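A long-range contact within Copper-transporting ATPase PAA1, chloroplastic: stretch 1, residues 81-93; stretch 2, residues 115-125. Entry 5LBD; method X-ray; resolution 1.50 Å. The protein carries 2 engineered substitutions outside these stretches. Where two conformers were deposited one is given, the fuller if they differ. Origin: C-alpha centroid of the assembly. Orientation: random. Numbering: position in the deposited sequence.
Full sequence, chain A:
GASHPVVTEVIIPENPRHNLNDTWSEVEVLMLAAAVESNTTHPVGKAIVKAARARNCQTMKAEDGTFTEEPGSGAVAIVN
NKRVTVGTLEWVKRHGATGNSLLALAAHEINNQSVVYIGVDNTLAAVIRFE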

# COMPACT_ATOMS: atom_id res chain seq x y z
N ASN A 81 6.15 -12.80 4.34
CA ASN A 81 7.12 -13.26 3.36
C ASN A 81 6.99 -12.59 2.00
O ASN A 81 7.56 -13.07 1.01
CB ASN A 81 7.05 -14.78 3.18
CG ASN A 81 7.52 -15.52 4.39
OD1 ASN A 81 6.82 -16.36 4.94
ND2 ASN A 81 8.73 -15.20 4.83
N LYS A 82 6.28 -11.47 1.91
CA LYS A 82 6.17 -10.73 0.67
C LYS A 82 6.78 -9.35 0.84
O LYS A 82 6.60 -8.72 1.88
CB LYS A 82 4.70 -10.60 0.24
CG LYS A 82 4.07 -11.92 -0.12
CD LYS A 82 2.57 -11.77 -0.27
CE LYS A 82 1.85 -11.79 1.07
NZ LYS A 82 1.98 -13.12 1.72
N ARG A 83 7.44 -8.85 -0.22
CA ARG A 83 7.93 -7.48 -0.22
C ARG A 83 6.80 -6.55 -0.64
O ARG A 83 6.43 -6.51 -1.81
CB ARG A 83 9.11 -7.31 -1.17
CG ARG A 83 10.20 -8.36 -1.02
CD ARG A 83 11.45 -8.06 -1.91
NE ARG A 83 11.19 -8.14 -3.35
CZ ARG A 83 10.84 -7.10 -4.11
NH1 ARG A 83 10.71 -5.88 -3.57
NH2 ARG A 83 10.62 -7.28 -5.41
N VAL A 84 6.27 -5.78 0.31
CA VAL A 84 5.09 -4.96 0.09
C VAL A 84 5.55 -3.51 0.07
O VAL A 84 6.12 -3.04 1.05
CB VAL A 84 4.01 -5.19 1.15
CG1 VAL A 84 2.84 -4.26 0.91
CG2 VAL A 84 3.55 -6.62 1.13
N THR A 85 5.29 -2.81 -1.04
CA THR A 85 5.66 -1.41 -1.18
C THR A 85 4.40 -0.57 -1.20
O THR A 85 3.36 -0.97 -1.73
CB THR A 85 6.43 -1.15 -2.47
OG1 THR A 85 5.69 -1.68 -3.57
CG2 THR A 85 7.78 -1.82 -2.38
N VAL A 86 4.50 0.63 -0.64
CA VAL A 86 3.43 1.60 -0.57
C VAL A 86 4.03 2.95 -0.93
O VAL A 86 4.85 3.47 -0.17
CB VAL A 86 2.80 1.67 0.81
CG1 VAL A 86 1.68 2.61 0.80
CG2 VAL A 86 2.34 0.28 1.29
N GLY A 87 3.64 3.51 -2.07
CA GLY A 87 4.21 4.80 -2.43
C GLY A 87 3.91 5.23 -3.83
O GLY A 87 2.87 4.87 -4.40
N THR A 88 4.78 6.08 -4.36
CA THR A 88 4.58 6.56 -5.72
C THR A 88 4.72 5.41 -6.71
O THR A 88 5.30 4.36 -6.43
CB THR A 88 5.62 7.62 -6.10
OG1 THR A 88 6.91 7.02 -6.10
CG2 THR A 88 5.60 8.79 -5.16
N LEU A 89 4.23 5.66 -7.92
CA LEU A 89 4.41 4.69 -8.99
C LEU A 89 5.90 4.43 -9.25
O LEU A 89 6.31 3.28 -9.44
CB LEU A 89 3.72 5.20 -10.25
CG LEU A 89 3.79 4.27 -11.47
CD1 LEU A 89 3.16 2.92 -11.13
CD2 LEU A 89 3.12 4.89 -12.67
N GLU A 90 6.72 5.48 -9.20
CA GLU A 90 8.16 5.32 -9.39
C GLU A 90 8.75 4.42 -8.32
O GLU A 90 9.61 3.58 -8.61
CB GLU A 90 8.88 6.67 -9.37
CG GLU A 90 8.32 7.72 -10.32
CD GLU A 90 7.29 8.64 -9.62
OE1 GLU A 90 6.08 8.29 -9.61
OE2 GLU A 90 7.68 9.69 -9.05
N TRP A 91 8.30 4.59 -7.07
CA TRP A 91 8.81 3.80 -5.95
C TRP A 91 8.49 2.33 -6.12
O TRP A 91 9.36 1.46 -5.95
CB TRP A 91 8.19 4.33 -4.65
CG TRP A 91 8.40 3.57 -3.43
CD1 TRP A 91 7.50 2.74 -2.81
CD2 TRP A 91 9.57 3.59 -2.60
NE1 TRP A 91 8.06 2.24 -1.66
CE2 TRP A 91 9.33 2.76 -1.51
CE3 TRP A 91 10.79 4.24 -2.70
CZ2 TRP A 91 10.27 2.56 -0.49
CZ3 TRP A 91 11.74 4.05 -1.69
CH2 TRP A 91 11.48 3.20 -0.61
N VAL A 92 7.26 2.00 -6.48
CA VAL A 92 6.91 0.60 -6.57
C VAL A 92 7.56 -0.05 -7.78
O VAL A 92 7.91 -1.23 -7.73
CB VAL A 92 5.38 0.45 -6.57
CG1 VAL A 92 4.78 1.12 -5.31
CG2 VAL A 92 4.75 0.99 -7.85
N LYS A 93 7.72 0.69 -8.88
CA LYS A 93 8.47 0.16 -10.02
C LYS A 93 9.94 -0.04 -9.69
O LYS A 93 10.58 -0.97 -10.19
CB LYS A 93 8.35 1.12 -11.20
CG LYS A 93 7.02 1.21 -11.90
CD LYS A 93 7.14 2.28 -13.01
CE LYS A 93 6.00 2.29 -13.99
NZ LYS A 93 6.30 3.27 -15.10
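Stretch 2, residues 115-125: VVYIGVDNTLA

Neighbouring strands in a sheet are joined first by their backbones, and side chains then fill the space on each face; this pair illustrates the principle. Residues 115-120 form an extended strand that runs antiparallel to strand 82-87, at 169° between directions and 4.6 Å between axes at closest approach. Thr-85 faces Gly-119 in a hydrogen-bonded pair, with Thr-85 N to Gly-119 O at 2.9 Å and Gly-119 N to Thr-85 O at 3.0 Å. Gly-87 and Tyr-117 repeat the pattern, Gly-87 N to Tyr-117 O at 2.9 Å and Tyr-117 N to Gly-87 O at 2.7 Å. At the end of the strand, a type II' turn from Val-120 to Thr-123 reverses the chain into strand 123-125. Its second residue, Asp-121, clasps Arg-83 twice: Asp-121 N donates to Arg-83 O (2.8 Å), and Arg-83 N donates to Asp-121 OD1 (2.9 Å).

Side chains divide between the faces. Val-84, Val-86, Ile-118 and Val-120 share one, where Val-86 CG1 meets Ile-118 CD1 at 3.8 Å. On the other, helix 89-93 covers Tyr-117: Leu-89 CB lies over its ring, 4.0 Å from the centroid, and Val-92 CG2 packs against Tyr-117 CB and Leu-124 CD1, both at 3.9 Å. Gly-119 leaves room here for Thr-85 OG1, which an ideal CB would approach to 2.4 Å.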

# COMPACT_ATOMS: atom_id res chain seq x y z
N VAL A 115 -3.03 9.76 -4.43
CA VAL A 115 -3.05 8.32 -4.67
C VAL A 115 -1.75 7.70 -4.18
O VAL A 115 -0.70 8.35 -4.11
CB VAL A 115 -3.25 7.95 -6.16
CG1 VAL A 115 -4.45 8.69 -6.78
CG2 VAL A 115 -2.00 8.18 -6.98
N VAL A 116 -1.83 6.44 -3.80
CA VAL A 116 -0.64 5.63 -3.59
C VAL A 116 -0.78 4.33 -4.36
O VAL A 116 -1.88 3.84 -4.63
CB VAL A 116 -0.38 5.37 -2.08
CG1 VAL A 116 -0.39 6.69 -1.33
CG2 VAL A 116 -1.39 4.43 -1.50
N TYR A 117 0.37 3.79 -4.75
CA TYR A 117 0.46 2.52 -5.43
C TYR A 117 0.98 1.47 -4.46
O TYR A 117 1.79 1.77 -3.57
CB TYR A 117 1.36 2.62 -6.67
CG TYR A 117 0.75 3.46 -7.78
CD1 TYR A 117 0.82 4.82 -7.75
CD2 TYR A 117 0.01 2.87 -8.79
CE1 TYR A 117 0.24 5.61 -8.74
CE2 TYR A 117 -0.56 3.65 -9.80
CZ TYR A 117 -0.44 5.02 -9.75
OH TYR A 117 -1.00 5.84 -10.70
N ILE A 118 0.56 0.24 -4.69
CA ILE A 118 0.91 -0.90 -3.87
C ILE A 118 1.59 -1.93 -4.75
O ILE A 118 1.01 -2.40 -5.74
CB ILE A 118 -0.31 -1.52 -3.20
CG1 ILE A 118 -1.16 -0.46 -2.49
CG2 ILE A 118 0.14 -2.59 -2.24
CD1 ILE A 118 -0.42 0.35 -1.48
N GLY A 119 2.83 -2.29 -4.40
CA GLY A 119 3.50 -3.41 -5.01
C GLY A 119 3.56 -4.58 -4.05
O GLY A 119 3.71 -4.40 -2.83
N VAL A 120 3.51 -5.78 -4.60
CA VAL A 120 3.68 -7.01 -3.84
C VAL A 120 4.66 -7.87 -4.62
O VAL A 120 4.35 -8.31 -5.74
CB VAL A 120 2.36 -7.76 -3.61
CG1 VAL A 120 2.62 -8.95 -2.75
CG2 VAL A 120 1.40 -6.86 -2.91
N ASP A 121 5.87 -8.02 -4.09
CA ASP A 121 6.97 -8.66 -4.82
C ASP A 121 7.12 -7.98 -6.18
O ASP A 121 7.37 -6.77 -6.24
CB ASP A 121 6.73 -10.17 -4.91
CG ASP A 121 6.91 -10.88 -3.54
OD1 ASP A 121 7.70 -10.39 -2.70
OD2 ASP A 121 6.26 -11.92 -3.31
N ASN A 122 7.00 -8.71 -7.30
CA ASN A 122 7.21 -8.09 -8.60
C ASN A 122 5.91 -7.69 -9.28
O ASN A 122 5.91 -7.42 -10.48
CB ASN A 122 8.04 -9.01 -9.48
CG ASN A 122 9.51 -9.02 -9.07
OD1 ASN A 122 9.99 -9.98 -8.47
ND2 ASN A 122 10.21 -7.94 -9.38
N THR A 123 4.82 -7.59 -8.53
CA THR A 123 3.50 -7.31 -9.09
C THR A 123 3.03 -5.93 -8.65
O THR A 123 3.11 -5.57 -7.47
CB THR A 123 2.50 -8.37 -8.66
OG1 THR A 123 2.92 -9.63 -9.18
CG2 THR A 123 1.13 -8.04 -9.19
N LEU A 124 2.54 -5.15 -9.61
CA LEU A 124 1.84 -3.92 -9.26
C LEU A 124 0.44 -4.35 -8.90
O LEU A 124 -0.33 -4.79 -9.76
CB LEU A 124 1.84 -2.93 -10.42
CG LEU A 124 1.07 -1.64 -10.29
CD1 LEU A 124 1.57 -0.86 -9.11
CD2 LEU A 124 1.22 -0.82 -11.56
N ALA A 125 0.13 -4.30 -7.61
CA ALA A 125 -1.06 -4.92 -7.07
C ALA A 125 -2.28 -4.02 -7.08
O ALA A 125 -3.40 -4.55 -7.15
CB ALA A 125 -0.79 -5.38 -5.64
O HOH W 1 7.82 -4.98 -4.16
O HOH W 2 11.01 -10.97 -3.42